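Putative type VI secretion protein (PDB 4HH5) is the N-terminal domain of a ClpV-type AAA+ ATPase of a type VI secretion system, whose whole protein probably binds and hydrolyses ATP. Local coordinates at residues Gly51-Asp63 with Leu145-Glu158. Sequence-based numbering, arbitrary orientation.
Sequences GEGDLTVLGRRYD and LQRLSPLLDAQSDE
Ser-156 holds its OG anti to its own backbone N (chi1 178°), while Asp-54 swings its carboxylate back beside its backbone N (chi1 -54°), and the two groups meet where helix 54-61 begins and helix 149-155 has just ended. Ser-156 OG donates to Asp-54 OD1 over 2.7 Å, arriving on the anti side of that oxygen and well out of the carboxylate plane. The same hydroxyl accepts from Glu-158 N, forming an ST turn. Glu-158, extended beyond CG, uses the anti side of OE2 to take the N-H of Asp-54 at 2.8 Å in an almost straight bond, gripping the first turn of helix 54-61; it illustrates how a side chain from a distant part of the sequence can take up an N-H at the start of a helix. The carboxylates of Asp-54 and Glu-158 lie stacked; the closeness of two like charges is probably eased by Arg-114, which forms a salt bridge with Asp-54, while Val-116 N donates a hydrogen bond to Asp-54 OD2 and Ser-115 OG is hydrogen-bonded to Glu-158 OE2. Just beside this cluster, Asp-157 N donates to Glu-52 O (2.9 Å), tying backbone to backbone.

Further along, the interface turns apolar. Val-57 sets CG1 against Leu-151 CD2 and Leu-152 CD2, and CG2 against the backbone of Gln-155. Leu-58 crosses Leu-152 at about a right angle and reaches Leu-148 CD1 with CD2 (3.7 Å). Leu-148 also touches the hydroxyl end of Tyr-62, both its methyls 3.4 Å from Tyr-62 OH. At the exposed margin, Arg-60 NH2 donates a hydrogen bond to Gln-155 OE1 (3.0 Å) from above the amide plane, and a water links that oxygen to Val-57 O.

The axes of helices 54-61 and 149-155 cross at 112°, 9.8 Å apart, toward the periphery of this mainly helical Clp N-terminal domain. Helix 115-124 packs against Leu-58, Leu-145 and Leu-152, while Leu-55 faces helix 40-50 and Glu-158 rests on helix 17-32.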
ATOM      1  N   GLY A  51      -1.840  -9.755   6.240  1.00 20.25           N
ATOM      2  CA  GLY A  51      -3.244  -9.872   6.621  1.00 20.10           C
ATOM      3  C   GLY A  51      -3.698  -9.563   8.028  1.00 23.98           C
ATOM      4  O   GLY A  51      -4.607 -10.229   8.534  1.00 23.59           O
ATOM      5  N   GLU A  52      -3.094  -8.558   8.668  1.00 20.00           N
ATOM      6  CA  GLU A  52      -3.472  -8.146  10.020  1.00 19.43           C
ATOM      7  C   GLU A  52      -3.511  -6.613  10.139  1.00 22.02           C
ATOM      8  O   GLU A  52      -3.736  -6.093  11.226  1.00 22.32           O
ATOM      9  CB  GLU A  52      -2.532  -8.762  11.094  1.00 21.31           C
ATOM     10  CG  GLU A  52      -2.613 -10.275  11.288  1.00 35.06           C
ATOM     11  CD  GLU A  52      -3.960 -10.917  11.583  1.00 58.29           C
ATOM     12  OE1 GLU A  52      -4.087 -12.135  11.320  1.00 46.66           O
ATOM     13  OE2 GLU A  52      -4.883 -10.219  12.062  1.00 57.88           O
ATOM     14  N   GLY A  53      -3.319  -5.913   9.021  1.00 16.78           N
ATOM     15  CA  GLY A  53      -3.286  -4.453   8.984  1.00 16.52           C
ATOM     16  C   GLY A  53      -4.606  -3.763   8.729  1.00 18.58           C
ATOM     17  O   GLY A  53      -5.672  -4.391   8.793  1.00 16.88           O
ATOM     18  N   ASP A  54      -4.537  -2.445   8.430  1.00 14.63           N
ATOM     19  CA  ASP A  54      -5.726  -1.630   8.193  1.00 14.16           C
ATOM     20  C   ASP A  54      -6.625  -2.164   7.088  1.00 17.84           C
ATOM     21  O   ASP A  54      -7.835  -2.176   7.272  1.00 16.55           O
ATOM     22  CB  ASP A  54      -5.385  -0.138   7.985  1.00 15.34           C
ATOM     23  CG  ASP A  54      -4.552   0.506   9.091  1.00 19.84           C
ATOM     24  OD1 ASP A  54      -4.606   0.022  10.240  1.00 20.21           O
ATOM     25  OD2 ASP A  54      -3.919   1.540   8.828  1.00 18.60           O
ATOM     26  N   LEU A  55      -6.040  -2.640   5.969  1.00 15.92           N
ATOM     27  CA  LEU A  55      -6.789  -3.181   4.829  1.00 16.76           C
ATOM     28  C   LEU A  55      -7.667  -4.368   5.211  1.00 18.89           C
ATOM     29  O   LEU A  55      -8.840  -4.408   4.824  1.00 18.23           O
ATOM     30  CB  LEU A  55      -5.844  -3.592   3.687  1.00 17.80           C
ATOM     31  CG  LEU A  55      -5.179  -2.490   2.872  1.00 24.83           C
ATOM     32  CD1 LEU A  55      -4.203  -3.099   1.875  1.00 25.07           C
ATOM     33  CD2 LEU A  55      -6.210  -1.656   2.096  1.00 30.43           C
ATOM     34  N   THR A  56      -7.089  -5.339   5.952  1.00 14.82           N
ATOM     35  CA  THR A  56      -7.786  -6.546   6.425  1.00 14.84           C
ATOM     36  C   THR A  56      -8.929  -6.187   7.375  1.00 17.00           C
ATOM     37  O   THR A  56     -10.018  -6.753   7.251  1.00 16.14           O
ATOM     38  CB  THR A  56      -6.784  -7.540   7.049  1.00 25.16           C
ATOM     39  OG1 THR A  56      -5.847  -7.915   6.038  1.00 26.00           O
ATOM     40  CG2 THR A  56      -7.463  -8.792   7.626  1.00 23.84           C
ATOM     41  N   VAL A  57      -8.690  -5.247   8.300  1.00 13.72           N
ATOM     42  CA  VAL A  57      -9.702  -4.767   9.265  1.00 13.61           C
ATOM     43  C   VAL A  57     -10.913  -4.167   8.512  1.00 17.51           C
ATOM     44  O   VAL A  57     -12.065  -4.475   8.838  1.00 17.01           O
ATOM     45  CB  VAL A  57      -9.079  -3.783  10.297  1.00 17.85           C
ATOM     46  CG1 VAL A  57     -10.151  -3.068  11.126  1.00 17.55           C
ATOM     47  CG2 VAL A  57      -8.093  -4.514  11.211  1.00 17.75           C
ATOM     48  N   LEU A  58     -10.642  -3.335   7.503  1.00 14.83           N
ATOM     49  CA  LEU A  58     -11.677  -2.699   6.684  1.00 14.96           C
ATOM     50  C   LEU A  58     -12.445  -3.723   5.850  1.00 20.28           C
ATOM     51  O   LEU A  58     -13.680  -3.680   5.827  1.00 19.43           O
ATOM     52  CB  LEU A  58     -11.082  -1.574   5.823  1.00 15.08           C
ATOM     53  CG  LEU A  58     -10.517  -0.379   6.609  1.00 20.31           C
ATOM     54  CD1 LEU A  58      -9.664   0.503   5.723  1.00 20.41           C
ATOM     55  CD2 LEU A  58     -11.608   0.430   7.279  1.00 23.35           C
ATOM     56  N   GLY A  59     -11.717  -4.685   5.267  1.00 19.21           N
ATOM     57  CA  GLY A  59     -12.287  -5.789   4.497  1.00 19.04           C
ATOM     58  C   GLY A  59     -13.248  -6.619   5.319  1.00 22.37           C
ATOM     59  O   GLY A  59     -14.342  -6.956   4.856  1.00 22.07           O
ATOM     60  N   ARG A  60     -12.863  -6.916   6.569  1.00 18.71           N
ATOM     61  CA  ARG A  60     -13.693  -7.664   7.510  1.00 19.83           C
ATOM     62  C   ARG A  60     -14.930  -6.838   7.905  1.00 24.21           C
ATOM     63  O   ARG A  60     -16.051  -7.352   7.851  1.00 24.46           O
ATOM     64  CB  ARG A  60     -12.868  -8.079   8.750  1.00 21.34           C
ATOM     65  CG  ARG A  60     -13.696  -8.810   9.814  1.00 36.32           C
ATOM     66  CD  ARG A  60     -12.860  -9.492  10.878  1.00 47.04           C
ATOM     67  NE  ARG A  60     -12.205  -8.533  11.770  1.00 57.07           N
ATOM     68  CZ  ARG A  60     -10.898  -8.291  11.780  1.00 69.07           C
ATOM     69  NH1 ARG A  60     -10.087  -8.945  10.955  1.00 60.85           N
ATOM     70  NH2 ARG A  60     -10.389  -7.402  12.623  1.00 44.18           N
ATOM     71  N   ARG A  61     -14.734  -5.559   8.268  1.00 20.46           N
ATOM     72  CA  ARG A  61     -15.839  -4.679   8.661  1.00 20.83           C
ATOM     73  C   ARG A  61     -16.893  -4.477   7.546  1.00 23.22           C
ATOM     74  O   ARG A  61     -18.098  -4.469   7.825  1.00 21.80           O
ATOM     75  CB  ARG A  61     -15.301  -3.316   9.115  1.00 21.77           C
ATOM     76  CG  ARG A  61     -16.386  -2.404   9.671  1.00 31.60           C
ATOM     77  CD  ARG A  61     -16.149  -2.131  11.133  1.00 46.36           C
ATOM     78  NE  ARG A  61     -17.369  -1.814  11.877  1.00 55.09           N
ATOM     79  CZ  ARG A  61     -17.991  -0.640  11.843  1.00 72.02           C
ATOM     80  NH1 ARG A  61     -19.082  -0.440  12.567  1.00 60.04           N
ATOM     81  NH2 ARG A  61     -17.536   0.339  11.067  1.00 60.84           N
ATOM     82  N   TYR A  62     -16.428  -4.261   6.309  1.00 19.27           N
ATOM     83  CA  TYR A  62     -17.292  -3.974   5.161  1.00 18.95           C
ATOM     84  C   TYR A  62     -17.596  -5.167   4.268  1.00 22.46           C
ATOM     85  O   TYR A  62     -18.145  -5.003   3.184  1.00 22.33           O
ATOM     86  CB  TYR A  62     -16.792  -2.742   4.400  1.00 20.42           C
ATOM     87  CG  TYR A  62     -16.882  -1.515   5.275  1.00 23.28           C
ATOM     88  CD1 TYR A  62     -18.106  -0.896   5.517  1.00 26.33           C
ATOM     89  CD2 TYR A  62     -15.767  -1.045   5.963  1.00 24.02           C
ATOM     90  CE1 TYR A  62     -18.210   0.188   6.382  1.00 28.35           C
ATOM     91  CE2 TYR A  62     -15.860   0.040   6.834  1.00 24.64           C
ATOM     92  CZ  TYR A  62     -17.085   0.648   7.048  1.00 34.52           C
ATOM     93  OH  TYR A  62     -17.181   1.717   7.903  1.00 37.80           O
ATOM     94  N   ASP A  63     -17.279  -6.369   4.759  1.00 18.73           N
ATOM     95  CA  ASP A  63     -17.539  -7.652   4.116  1.00 18.51           C
ATOM     96  C   ASP A  63     -17.084  -7.738   2.660  1.00 21.56           C
ATOM     97  O   ASP A  63     -17.841  -8.152   1.781  1.00 21.97           O
ATOM     98  CB  ASP A  63     -19.008  -8.077   4.305  1.00 20.50           C
ATOM     99  CG  ASP A  63     -19.210  -9.572   4.181  1.00 27.51           C
ATOM    100  OD1 ASP A  63     -18.376 -10.333   4.735  1.00 28.54           O
ATOM    101  OD2 ASP A  63     -20.186  -9.984   3.522  1.00 26.59           O
ATOM    102  N   LEU A 145     -12.574   7.013   5.990  1.00 15.51           N
ATOM    103  CA  LEU A 145     -11.360   6.388   6.539  1.00 15.00           C
ATOM    104  C   LEU A 145     -10.875   7.091   7.797  1.00 18.64           C
ATOM    105  O   LEU A 145     -10.461   6.435   8.759  1.00 17.08           O
ATOM    106  CB  LEU A 145     -10.240   6.348   5.483  1.00 14.80           C
ATOM    107  CG  LEU A 145     -10.501   5.460   4.273  1.00 19.02           C
ATOM    108  CD1 LEU A 145      -9.451   5.680   3.220  1.00 19.35           C
ATOM    109  CD2 LEU A 145     -10.606   3.990   4.662  1.00 20.41           C
ATOM    110  N   GLN A 146     -10.939   8.425   7.786  1.00 17.14           N
ATOM    111  CA  GLN A 146     -10.545   9.291   8.898  1.00 18.07           C
ATOM    112  C   GLN A 146     -11.426   9.007  10.124  1.00 20.45           C
ATOM    113  O   GLN A 146     -10.910   8.847  11.231  1.00 20.17           O
ATOM    114  CB  GLN A 146     -10.711  10.749   8.456  1.00 20.05           C
ATOM    115  CG  GLN A 146      -9.767  11.720   9.115  1.00 40.59           C
ATOM    116  CD  GLN A 146     -10.168  13.116   8.731  1.00 61.07           C
ATOM    117  OE1 GLN A 146      -9.883  13.591   7.626  1.00 53.62           O
ATOM    118  NE2 GLN A 146     -10.914  13.764   9.605  1.00 55.53           N
ATOM    119  N   ARG A 147     -12.754   8.896   9.908  1.00 16.47           N
ATOM    120  CA  ARG A 147     -13.746   8.615  10.948  1.00 16.84           C
ATOM    121  C   ARG A 147     -13.559   7.230  11.550  1.00 19.54           C
ATOM    122  O   ARG A 147     -13.925   7.027  12.707  1.00 18.37           O
ATOM    123  CB  ARG A 147     -15.173   8.746  10.392  1.00 18.98           C
ATOM    124  CG  ARG A 147     -15.571  10.182  10.047  1.00 28.12           C
ATOM    125  CD  ARG A 147     -16.786  10.231   9.128  1.00 37.25           C
ATOM    126  NE  ARG A 147     -17.985   9.670   9.759  1.00 40.84           N
ATOM    127  CZ  ARG A 147     -19.095   9.344   9.103  1.00 60.96           C
ATOM    128  NH1 ARG A 147     -19.175   9.520   7.790  1.00 52.29           N
ATOM    129  NH2 ARG A 147     -20.135   8.842   9.757  1.00 47.07           N
ATOM    130  N   LEU A 148     -13.002   6.279  10.757  1.00 15.23           N
ATOM    131  CA  LEU A 148     -12.735   4.895  11.173  1.00 15.14           C
ATOM    132  C   LEU A 148     -11.451   4.690  11.995  1.00 19.04           C
ATOM    133  O   LEU A 148     -11.199   3.567  12.434  1.00 18.24           O
ATOM    134  CB  LEU A 148     -12.765   3.944   9.960  1.00 14.75           C
ATOM    135  CG  LEU A 148     -14.171   3.646   9.415  1.00 18.91           C
ATOM    136  CD1 LEU A 148     -14.096   3.141   7.993  1.00 19.39           C
ATOM    137  CD2 LEU A 148     -14.922   2.662  10.314  1.00 20.18           C
ATOM    138  N   SER A 149     -10.659   5.758  12.233  1.00 16.49           N
ATOM    139  CA  SER A 149      -9.428   5.677  13.041  1.00 17.59           C
ATOM    140  C   SER A 149      -9.625   4.945  14.407  1.00 21.18           C
ATOM    141  O   SER A 149      -8.819   4.067  14.689  1.00 20.33           O
ATOM    142  CB  SER A 149      -8.817   7.061  13.255  1.00 25.30           C
ATOM    143  OG  SER A 149      -8.595   7.716  12.016  1.00 41.74           O
ATOM    144  N   PRO A 150     -10.685   5.204  15.233  1.00 18.23           N
ATOM    145  CA  PRO A 150     -10.834   4.442  16.498  1.00 18.15           C
ATOM    146  C   PRO A 150     -10.962   2.930  16.315  1.00 21.51           C
ATOM    147  O   PRO A 150     -10.449   2.178  17.141  1.00 21.58           O
ATOM    148  CB  PRO A 150     -12.120   5.016  17.114  1.00 19.76           C
ATOM    149  CG  PRO A 150     -12.271   6.353  16.495  1.00 24.21           C
ATOM    150  CD  PRO A 150     -11.763   6.204  15.099  1.00 19.65           C
ATOM    151  N   LEU A 151     -11.642   2.486  15.248  1.00 19.23           N
ATOM    152  CA  LEU A 151     -11.812   1.059  14.969  1.00 19.86           C
ATOM    153  C   LEU A 151     -10.482   0.441  14.528  1.00 21.51           C
ATOM    154  O   LEU A 151     -10.107  -0.629  15.019  1.00 19.79           O
ATOM    155  CB  LEU A 151     -12.892   0.828  13.903  1.00 20.84           C
ATOM    156  CG  LEU A 151     -13.128  -0.639  13.574  1.00 27.43           C
ATOM    157  CD1 LEU A 151     -14.367  -1.165  14.263  1.00 28.40           C
ATOM    158  CD2 LEU A 151     -13.086  -0.877  12.087  1.00 31.11           C
ATOM    159  N   LEU A 152      -9.766   1.128  13.623  1.00 17.69           N
ATOM    160  CA  LEU A 152      -8.462   0.679  13.125  1.00 18.43           C
ATOM    161  C   LEU A 152      -7.472   0.583  14.279  1.00 23.50           C
ATOM    162  O   LEU A 152      -6.735  -0.394  14.371  1.00 21.63           O
ATOM    163  CB  LEU A 152      -7.922   1.638  12.043  1.00 18.58           C
ATOM    164  CG  LEU A 152      -8.681   1.666  10.724  1.00 23.33           C
ATOM    165  CD1 LEU A 152      -8.099   2.698   9.823  1.00 23.30           C
ATOM    166  CD2 LEU A 152      -8.668   0.291  10.026  1.00 25.10           C
ATOM    167  N   ASP A 153      -7.519   1.561  15.208  1.00 21.86           N
ATOM    168  CA  ASP A 153      -6.645   1.557  16.377  1.00 22.78           C
ATOM    169  C   ASP A 153      -6.996   0.436  17.379  1.00 27.61           C
ATOM    170  O   ASP A 153      -6.141   0.022  18.158  1.00 28.71           O
ATOM    171  CB  ASP A 153      -6.591   2.951  17.023  1.00 25.24           C
ATOM    172  CG  ASP A 153      -5.801   3.980  16.219  1.00 38.78           C
ATOM    173  OD1 ASP A 153      -5.117   3.583  15.241  1.00 39.02           O
ATOM    174  OD2 ASP A 153      -5.838   5.173  16.584  1.00 48.16           O
ATOM    175  N   ALA A 154      -8.231  -0.087  17.329  1.00 22.67           N
ATOM    176  CA  ALA A 154      -8.627  -1.174  18.221  1.00 22.93           C
ATOM    177  C   ALA A 154      -8.368  -2.566  17.613  1.00 26.12           C
ATOM    178  O   ALA A 154      -8.193  -3.524  18.361  1.00 25.38           O
ATOM    179  CB  ALA A 154     -10.097  -1.041  18.586  1.00 23.50           C
ATOM    180  N   GLN A 155      -8.349  -2.679  16.267  1.00 20.76           N
ATOM    181  CA  GLN A 155      -8.248  -3.984  15.600  1.00 19.46           C
ATOM    182  C   GLN A 155      -7.019  -4.274  14.733  1.00 21.35           C
ATOM    183  O   GLN A 155      -6.735  -5.438  14.465  1.00 20.90           O
ATOM    184  CB  GLN A 155      -9.525  -4.216  14.767  1.00 20.49           C
ATOM    185  CG  GLN A 155     -10.836  -4.107  15.552  1.00 27.80           C
ATOM    186  CD  GLN A 155     -12.047  -4.487  14.734  1.00 40.65           C
ATOM    187  OE1 GLN A 155     -11.945  -4.985  13.614  1.00 33.47           O
ATOM    188  NE2 GLN A 155     -13.228  -4.297  15.296  1.00 35.86           N
ATOM    189  N   SER A 156      -6.347  -3.246  14.228  1.00 16.96           N
ATOM    190  CA  SER A 156      -5.217  -3.424  13.315  1.00 17.05           C
ATOM    191  C   SER A 156      -3.899  -3.616  14.051  1.00 22.23           C
ATOM    192  O   SER A 156      -3.702  -3.017  15.102  1.00 20.64           O
ATOM    193  CB  SER A 156      -5.121  -2.218  12.380  1.00 18.03           C
ATOM    194  OG  SER A 156      -4.016  -2.285  11.496  1.00 18.87           O
ATOM    195  N   ASP A 157      -2.971  -4.398  13.462  1.00 20.93           N
ATOM    196  CA  ASP A 157      -1.613  -4.591  13.997  1.00 22.55           C
ATOM    197  C   ASP A 157      -0.776  -3.307  13.800  1.00 28.36           C
ATOM    198  O   ASP A 157       0.309  -3.191  14.368  1.00 28.72           O
ATOM    199  CB  ASP A 157      -0.918  -5.793  13.323  1.00 25.72           C
ATOM    200  CG  ASP A 157      -1.057  -7.117  14.063  1.00 42.87           C
ATOM    201  OD1 ASP A 157      -1.935  -7.218  14.948  1.00 45.62           O
ATOM    202  OD2 ASP A 157      -0.302  -8.055  13.742  1.00 51.17           O
ATOM    203  N   GLU A 158      -1.295  -2.340  13.007  1.00 25.86           N
ATOM    204  CA  GLU A 158      -0.664  -1.035  12.733  1.00 25.89           C
ATOM    205  C   GLU A 158      -1.085   0.052  13.755  1.00 34.22           C
ATOM    206  O   GLU A 158      -0.792   1.238  13.566  1.00 33.21           O
ATOM    207  CB  GLU A 158      -1.032  -0.558  11.322  1.00 26.25           C
ATOM    208  CG  GLU A 158      -0.638  -1.508  10.215  1.00 28.73           C
ATOM    209  CD  GLU A 158      -0.960  -0.947   8.849  1.00 30.17           C
ATOM    210  OE1 GLU A 158      -0.211  -0.064   8.377  1.00 23.70           O
ATOM    211  OE2 GLU A 158      -1.972  -1.377   8.255  1.00 21.35           O
TER
HETATM  212  O   HOH W   1      -5.904  -7.384  12.662  1.00 30.29           O
HETATM  213  O   HOH W   2     -13.166  -5.274  11.280  1.00 28.20           O